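Local coordinates for protein aspartate-semialdehyde dehydrogenase (Cryptococcus neoformans var. neoformans JEC21, PDB 5CEF) that catalyses the NADPH-dependent reductive dephosphorylation of 4-phospho-L-aspartate to L-aspartate semialdehyde, the second step towards methionine and threonine, at residues A29-P32 / Y33-L36; E73-P76 / D77-G80; D214-E217 / W218-K222. All blocks are in the same frame, centred on the assembly; numbering follows the deposited sequence.

Contact 1 (A29-P32 / Y33-L36)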
loop_
_atom_site.group_PDB
_atom_site.type_symbol
_atom_site.label_atom_id
_atom_site.label_comp_id
_atom_site.label_asym_id
_atom_site.label_seq_id
_atom_site.Cartn_x
_atom_site.Cartn_y
_atom_site.Cartn_z
ATOM N N ALA A 29 -12.512 -12.229 -29.060
ATOM C CA ALA A 29 -11.547 -12.843 -29.976
ATOM C C ALA A 29 -11.368 -14.325 -29.645
ATOM O O ALA A 29 -11.272 -15.148 -30.540
ATOM C CB ALA A 29 -10.219 -12.137 -29.891
ATOM N N ALA A 30 -11.386 -14.658 -28.356
ATOM C CA ALA A 30 -11.233 -16.043 -27.882
ATOM C C ALA A 30 -12.543 -16.862 -27.864
ATOM O O ALA A 30 -12.522 -18.043 -27.532
ATOM C CB ALA A 30 -10.622 -16.053 -26.478
ATOM N N HIS A 31 -13.655 -16.245 -28.247
ATOM C CA HIS A 31 -14.962 -16.836 -28.055
ATOM C C HIS A 31 -15.304 -17.861 -29.139
ATOM O O HIS A 31 -15.043 -17.660 -30.337
ATOM C CB HIS A 31 -16.032 -15.718 -28.007
ATOM C CG HIS A 31 -17.340 -16.148 -27.428
ATOM N ND1 HIS A 31 -18.349 -16.675 -28.192
ATOM C CD2 HIS A 31 -17.797 -16.143 -26.156
ATOM C CE1 HIS A 31 -19.369 -16.995 -27.423
ATOM N NE2 HIS A 31 -19.067 -16.669 -26.181
ATOM N N PRO A 32 -15.956 -18.951 -28.739
ATOM C CA PRO A 32 -16.238 -20.021 -29.735
ATOM C C PRO A 32 -17.219 -19.697 -30.863
ATOM O O PRO A 32 -17.166 -20.355 -31.855
ATOM C CB PRO A 32 -16.773 -21.163 -28.882
ATOM C CG PRO A 32 -17.278 -20.487 -27.673
ATOM C CD PRO A 32 -16.356 -19.358 -27.392
ATOM N N TYR A 33 -18.114 -18.728 -30.709
ATOM C CA TYR A 33 -19.007 -18.348 -31.814
ATOM C C TYR A 33 -19.296 -16.879 -32.093
ATOM O O TYR A 33 -19.798 -16.561 -33.161
ATOM C CB TYR A 33 -20.332 -19.089 -31.670
ATOM C CG TYR A 33 -21.147 -18.847 -30.428
ATOM C CD1 TYR A 33 -21.950 -17.696 -30.295
ATOM C CD2 TYR A 33 -21.276 -19.829 -29.464
ATOM C CE1 TYR A 33 -22.770 -17.514 -29.192
ATOM C CE2 TYR A 33 -22.116 -19.658 -28.366
ATOM C CZ TYR A 33 -22.856 -18.508 -28.227
ATOM O OH TYR A 33 -23.672 -18.311 -27.127
ATOM N N PHE A 34 -19.095 -16.002 -31.118
ATOM C CA PHE A 34 -19.286 -14.559 -31.321
ATOM C C PHE A 34 -18.073 -14.037 -32.059
ATOM O O PHE A 34 -16.925 -14.300 -31.634
ATOM C CB PHE A 34 -19.374 -13.824 -29.986
ATOM C CG PHE A 34 -20.694 -13.927 -29.295
ATOM C CD1 PHE A 34 -21.881 -13.735 -29.984
ATOM C CD2 PHE A 34 -20.751 -14.118 -27.930
ATOM C CE1 PHE A 34 -23.108 -13.798 -29.342
ATOM C CE2 PHE A 34 -21.966 -14.185 -27.275
ATOM C CZ PHE A 34 -23.145 -14.031 -27.983
ATOM N N ALA A 35 -18.301 -13.392 -33.194
ATOM C CA ALA A 35 -17.179 -12.980 -34.081
ATOM C C ALA A 35 -17.124 -11.455 -34.202
ATOM O O ALA A 35 -18.097 -10.831 -34.620
ATOM C CB ALA A 35 -17.309 -13.607 -35.470
ATOM N N LEU A 36 -16.010 -10.876 -33.766
ATOM C CA LEU A 36 -15.835 -9.443 -33.779
ATOM C C LEU A 36 -15.994 -8.964 -35.171
ATOM O O LEU A 36 -15.289 -9.431 -36.055
ATOM C CB LEU A 36 -14.455 -9.072 -33.270
ATOM C CG LEU A 36 -14.323 -9.150 -31.759
ATOM C CD1 LEU A 36 -12.846 -9.205 -31.372
ATOM C CD2 LEU A 36 -15.047 -7.977 -31.079
#
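Ala29, the last residue of helix 19-29, meets Leu36 where the chain has doubled back on itself: Leu36 CD1 comes within 3.8 Å of Ala29 N and also lies near the methyl group of Ala29. Two residues on, His31 holds the connection together. Its ring carbon CG is anti to the backbone N (chi1 -163°), which brings the imidazole to the backbone of Tyr33 and Phe34. There His31 ND1 accepts two backbone N-H groups, from Phe34 N at 3.1 Å and from Tyr33 N at 3.3 Å. Both bonds are fairly straight, yet both donors are tilted well out of the ring plane. The other ring nitrogen, NE2, is hydrogen-bonded to Glu358, a pattern consistent with a neutral imidazole protonated at NE2, which the carboxylate would probably polarise. The same ring serves two aromatic partners. Its CE1 edge is directed at the centre of the Tyr33 face in a T-shaped pair, with centroids 4.8 Å apart and planes at 88°. Phe34 lies alongside it in an offset stack with centroids 4.6 Å apart, CD2 lying over one imidazole face while Pro32 CD lies over the opposite one. Tyr33 and Phe34 also pack on helix 349-362 and on Ile9 of strand 9-14. The whole forms an aromatic cluster at the helix-to-strand connection of a beta-alpha-beta crossover, the opening unit (strand 9-14, helix 19-29, strand 34-40) of the Rossmann fold.

Contact 2 (E73-P76 / D77-G80)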
loop_
_atom_site.group_PDB
_atom_site.type_symbol
_atom_site.label_atom_id
_atom_site.label_comp_id
_atom_site.label_asym_id
_atom_site.label_seq_id
_atom_site.Cartn_x
_atom_site.Cartn_y
_atom_site.Cartn_z
ATOM N N GLU A 73 -17.569 5.225 -36.494
ATOM C CA GLU A 73 -18.384 6.014 -35.607
ATOM C C GLU A 73 -19.359 5.105 -34.876
ATOM O O GLU A 73 -19.694 4.057 -35.383
ATOM C CB GLU A 73 -19.131 7.120 -36.375
ATOM C CG GLU A 73 -18.246 8.298 -36.759
ATOM C CD GLU A 73 -18.946 9.469 -37.406
ATOM O OE1 GLU A 73 -20.162 9.370 -37.693
ATOM O OE2 GLU A 73 -18.233 10.482 -37.613
ATOM N N CYS A 74 -19.827 5.553 -33.705
ATOM C CA CYS A 74 -20.797 4.817 -32.913
ATOM C C CYS A 74 -22.208 5.141 -33.382
ATOM O O CYS A 74 -22.964 5.819 -32.690
ATOM C CB CYS A 74 -20.635 5.100 -31.419
ATOM S SG CYS A 74 -19.105 4.502 -30.622
ATOM N N ARG A 75 -22.561 4.693 -34.582
ATOM C CA ARG A 75 -23.967 4.750 -35.055
ATOM C C ARG A 75 -24.345 3.448 -35.757
ATOM O O ARG A 75 -23.500 2.762 -36.273
ATOM C CB ARG A 75 -24.252 5.963 -35.992
ATOM C CG ARG A 75 -23.026 6.538 -36.667
ATOM C CD ARG A 75 -23.319 7.408 -37.899
ATOM N NE ARG A 75 -22.100 7.460 -38.729
ATOM C CZ ARG A 75 -21.873 6.711 -39.805
ATOM N NH1 ARG A 75 -22.789 5.876 -40.282
ATOM N NH2 ARG A 75 -20.700 6.794 -40.423
ATOM N N PRO A 76 -25.636 3.103 -35.742
ATOM C CA PRO A 76 -26.109 1.817 -36.244
ATOM C C PRO A 76 -25.933 1.628 -37.753
ATOM O O PRO A 76 -25.933 0.491 -38.240
ATOM C CB PRO A 76 -27.590 1.826 -35.885
ATOM C CG PRO A 76 -27.968 3.272 -35.719
ATOM C CD PRO A 76 -26.727 3.937 -35.191
ATOM N N ASP A 77 -25.802 2.732 -38.494
ATOM C CA ASP A 77 -25.598 2.678 -39.944
ATOM C C ASP A 77 -24.141 2.892 -40.317
ATOM O O ASP A 77 -23.837 3.123 -41.472
ATOM C CB ASP A 77 -26.514 3.672 -40.699
ATOM C CG ASP A 77 -26.316 5.159 -40.271
ATOM O OD1 ASP A 77 -25.370 5.515 -39.541
ATOM O OD2 ASP A 77 -27.151 5.978 -40.677
ATOM N N ALA A 78 -23.228 2.794 -39.368
ATOM C CA ALA A 78 -21.804 2.783 -39.731
ATOM C C ALA A 78 -21.430 1.378 -40.188
ATOM O O ALA A 78 -22.228 0.443 -40.025
ATOM C CB ALA A 78 -20.921 3.248 -38.587
ATOM N N PRO A 79 -20.249 1.223 -40.805
ATOM C CA PRO A 79 -19.960 -0.055 -41.482
ATOM C C PRO A 79 -19.914 -1.262 -40.535
ATOM O O PRO A 79 -19.179 -1.234 -39.543
ATOM C CB PRO A 79 -18.581 0.176 -42.120
ATOM C CG PRO A 79 -18.471 1.650 -42.260
ATOM C CD PRO A 79 -19.230 2.239 -41.101
ATOM N N GLY A 80 -20.693 -2.296 -40.870
ATOM C CA GLY A 80 -20.654 -3.557 -40.136
ATOM C C GLY A 80 -21.780 -3.720 -39.123
ATOM O O GLY A 80 -22.247 -4.844 -38.865
#
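Arg75 and Asp77 are joined by a salt bridge across a type I beta turn, and the arginine side chain can be traced outward atom by atom. The arginine crosses the aspartate at a slant: Arg75 CB and CG pass near Asp77 OD1, and Arg75 CD comes to 3.2 Å from the same oxygen. The chain is extended from CG to NE, and NE meets a different acid. That nitrogen donates to Glu73 OE1 at 2.9 Å, in the guanidinium plane and on the anti side of the carboxylate, with a nearly straight N-H...O angle of 171°. At the tip, Arg75 NH1 returns to Asp77 OD1 at 2.7 Å. This bond too lies in the guanidinium plane, but it meets Asp77 OD1 from above the carboxylate plane; the two planes are 67° apart. Asp77 meets it because its CG sits between the backbone N and the carbonyl carbon (chi1 59°). The methyl group of Ala78 lies over one guanidinium face, 3.6 Å above its plane and offset toward its rim. The turn itself is closed by Ala78 N donating to Arg75 O at 3.1 Å, and Pro76 occupies its second position. One arginine thus ties together two acids, with Glu73 OE1 and Asp77 OD1 remaining 6.7 Å apart, and its positive charge probably eases their mutual repulsion. The turn lies at the protein surface in the connection from strand 71-72 to strand 86-89. Ala78 packs back on His72 of the first of these strands, Pro76 rests on Ala106 and Leu108, and Glu73 touches Ala46 and makes a weak hydrogen bond to Ser43.

Contact 3 (D214-E217 / W218-K222)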
loop_
_atom_site.group_PDB
_atom_site.type_symbol
_atom_site.label_atom_id
_atom_site.label_comp_id
_atom_site.label_asym_id
_atom_site.label_seq_id
_atom_site.Cartn_x
_atom_site.Cartn_y
_atom_site.Cartn_z
ATOM N N ASP A 214 -26.864 3.663 -3.991
ATOM C CA ASP A 214 -28.175 3.817 -4.515
ATOM C C ASP A 214 -28.477 2.705 -5.519
ATOM O O ASP A 214 -29.580 2.147 -5.531
ATOM C CB ASP A 214 -28.304 5.199 -5.133
ATOM C CG ASP A 214 -29.671 5.422 -5.678
ATOM O OD1 ASP A 214 -30.654 5.250 -4.918
ATOM O OD2 ASP A 214 -29.780 5.691 -6.882
ATOM N N LYS A 215 -27.484 2.351 -6.317
ATOM C CA LYS A 215 -27.630 1.231 -7.229
ATOM C C LYS A 215 -27.901 -0.075 -6.494
ATOM O O LYS A 215 -28.875 -0.722 -6.777
ATOM C CB LYS A 215 -26.368 1.031 -8.045
ATOM C CG LYS A 215 -26.153 2.047 -9.152
ATOM C CD LYS A 215 -24.936 1.662 -9.979
ATOM C CE LYS A 215 -24.647 2.656 -11.088
ATOM N NZ LYS A 215 -23.882 3.832 -10.615
ATOM N N ILE A 216 -27.071 -0.432 -5.520
ATOM C CA ILE A 216 -27.297 -1.631 -4.757
ATOM C C ILE A 216 -28.681 -1.659 -4.128
ATOM O O ILE A 216 -29.337 -2.679 -4.147
ATOM C CB ILE A 216 -26.207 -1.868 -3.660
ATOM C CG1 ILE A 216 -24.860 -2.222 -4.304
ATOM C CG2 ILE A 216 -26.565 -3.037 -2.752
ATOM C CD1 ILE A 216 -23.655 -2.086 -3.380
ATOM N N GLU A 217 -29.110 -0.541 -3.580
ATOM C CA GLU A 217 -30.381 -0.460 -2.827
ATOM C C GLU A 217 -31.603 -0.603 -3.700
ATOM O O GLU A 217 -32.554 -1.275 -3.340
ATOM C CB GLU A 217 -30.447 0.849 -2.016
ATOM C CG GLU A 217 -29.488 0.824 -0.824
ATOM C CD GLU A 217 -29.374 2.126 -0.049
ATOM O OE1 GLU A 217 -30.070 3.085 -0.411
ATOM O OE2 GLU A 217 -28.623 2.161 0.932
ATOM N N TRP A 218 -31.552 -0.053 -4.891
ATOM C CA TRP A 218 -32.683 -0.137 -5.782
ATOM C C TRP A 218 -32.620 -1.425 -6.582
ATOM O O TRP A 218 -33.621 -2.151 -6.722
ATOM C CB TRP A 218 -32.680 1.068 -6.730
ATOM C CG TRP A 218 -33.980 1.203 -7.394
ATOM C CD1 TRP A 218 -35.071 1.863 -6.924
ATOM C CD2 TRP A 218 -34.372 0.591 -8.631
ATOM N NE1 TRP A 218 -36.102 1.749 -7.824
ATOM C CE2 TRP A 218 -35.708 0.955 -8.871
ATOM C CE3 TRP A 218 -33.712 -0.200 -9.567
ATOM C CZ2 TRP A 218 -36.390 0.568 -10.017
ATOM C CZ3 TRP A 218 -34.393 -0.601 -10.683
ATOM C CH2 TRP A 218 -35.718 -0.211 -10.909
ATOM N N GLU A 219 -31.447 -1.709 -7.148
ATOM C CA GLU A 219 -31.331 -2.769 -8.172
ATOM C C GLU A 219 -31.552 -4.165 -7.580
ATOM O O GLU A 219 -32.015 -5.085 -8.275
ATOM C CB GLU A 219 -29.983 -2.688 -8.881
ATOM C CG GLU A 219 -29.831 -1.408 -9.661
ATOM C CD GLU A 219 -28.519 -1.291 -10.430
ATOM O OE1 GLU A 219 -27.715 -2.260 -10.436
ATOM O OE2 GLU A 219 -28.272 -0.186 -10.993
ATOM N N THR A 220 -31.216 -4.326 -6.306
ATOM C CA THR A 220 -31.342 -5.644 -5.691
ATOM C C THR A 220 -32.768 -6.176 -5.840
ATOM O O THR A 220 -32.943 -7.377 -6.095
ATOM C CB THR A 220 -30.909 -5.580 -4.232
ATOM O OG1 THR A 220 -29.503 -5.328 -4.187
ATOM C CG2 THR A 220 -31.217 -6.854 -3.496
ATOM N N ASN A 221 -33.781 -5.295 -5.683
ATOM C CA ASN A 221 -35.195 -5.726 -5.739
ATOM C C ASN A 221 -35.668 -6.021 -7.141
ATOM O O ASN A 221 -36.362 -7.018 -7.393
ATOM C CB ASN A 221 -36.101 -4.720 -5.054
ATOM C CG ASN A 221 -36.221 -4.969 -3.539
ATOM O OD1 ASN A 221 -36.520 -6.084 -3.090
ATOM N ND2 ASN A 221 -36.037 -3.954 -2.776
ATOM N N LYS A 222 -35.188 -5.249 -8.092
ATOM C CA LYS A 222 -35.397 -5.620 -9.481
ATOM C C LYS A 222 -34.791 -6.978 -9.850
ATOM O O LYS A 222 -35.462 -7.839 -10.414
ATOM C CB LYS A 222 -34.839 -4.551 -10.417
ATOM C CG LYS A 222 -35.247 -4.828 -11.856
ATOM C CD LYS A 222 -35.159 -3.594 -12.709
ATOM C CE LYS A 222 -35.466 -3.930 -14.161
ATOM N NZ LYS A 222 -35.340 -2.754 -15.083
HETATM O O HOH W 1 -35.658 -1.160 -4.316
#
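Lys215 and Glu219, one turn apart on helix 212-224, lie side by side and point the same way, yet only their aliphatic and carboxylate parts meet: Lys215 CG is 3.6 Å from Glu219 OE2. The lysine bends at its last torsion (chi4 83°), and its NZ remains 6.0 Å from Glu219 OE2, so any attraction acts at a distance. Glu219 OE2 also makes a long, weak ion pair with Arg118. In the backbone, Glu219 N donates to Lys215 O at 2.8 Å. Ile216 and Thr220 cross at a slant. With its OG1 beside the backbone N (chi1 -68°), Thr220 turns the hydroxyl back along the helix to donate to Ile216 O at 2.7 Å, in the carbonyl plane. The same oxygen accepts a weak bond from Thr220 N. A water also receives a bond from Asn221 ND2 and gives one to Glu217 O, while Asn221 OD1 accepts from Ile242 N. Asp214 and Trp218 both engage Arg119, by a salt bridge and a cation-pi contact. Ile216 and Thr220 face helix 158-174 and strand 243-250, Glu219 touches Leu125 of strand 125-126, and Glu217 forms a salt bridge with Lys337 of the second subunit.

Contacts 1 and 2 both belong to the NAD-binding region, with centres about 20 Å and nearest atoms about 8 Å apart, whereas contact 3 belongs to the dimerisation region, its centre about 32 Å from that of contact 1 and about 33 Å from that of contact 2. In contact 2 the side chain of Glu73 is about 8 Å from that of Ser42, and in contact 1 that of Leu36 is about 12 Å from those of Thr17 and Val20, all three NADP-binding by similarity. Contact 3 lies near the chemistry, the side chain of Ile216 being about 9 Å from that of His257 and about 10 Å from that of Cys158, the predicted catalytic residues.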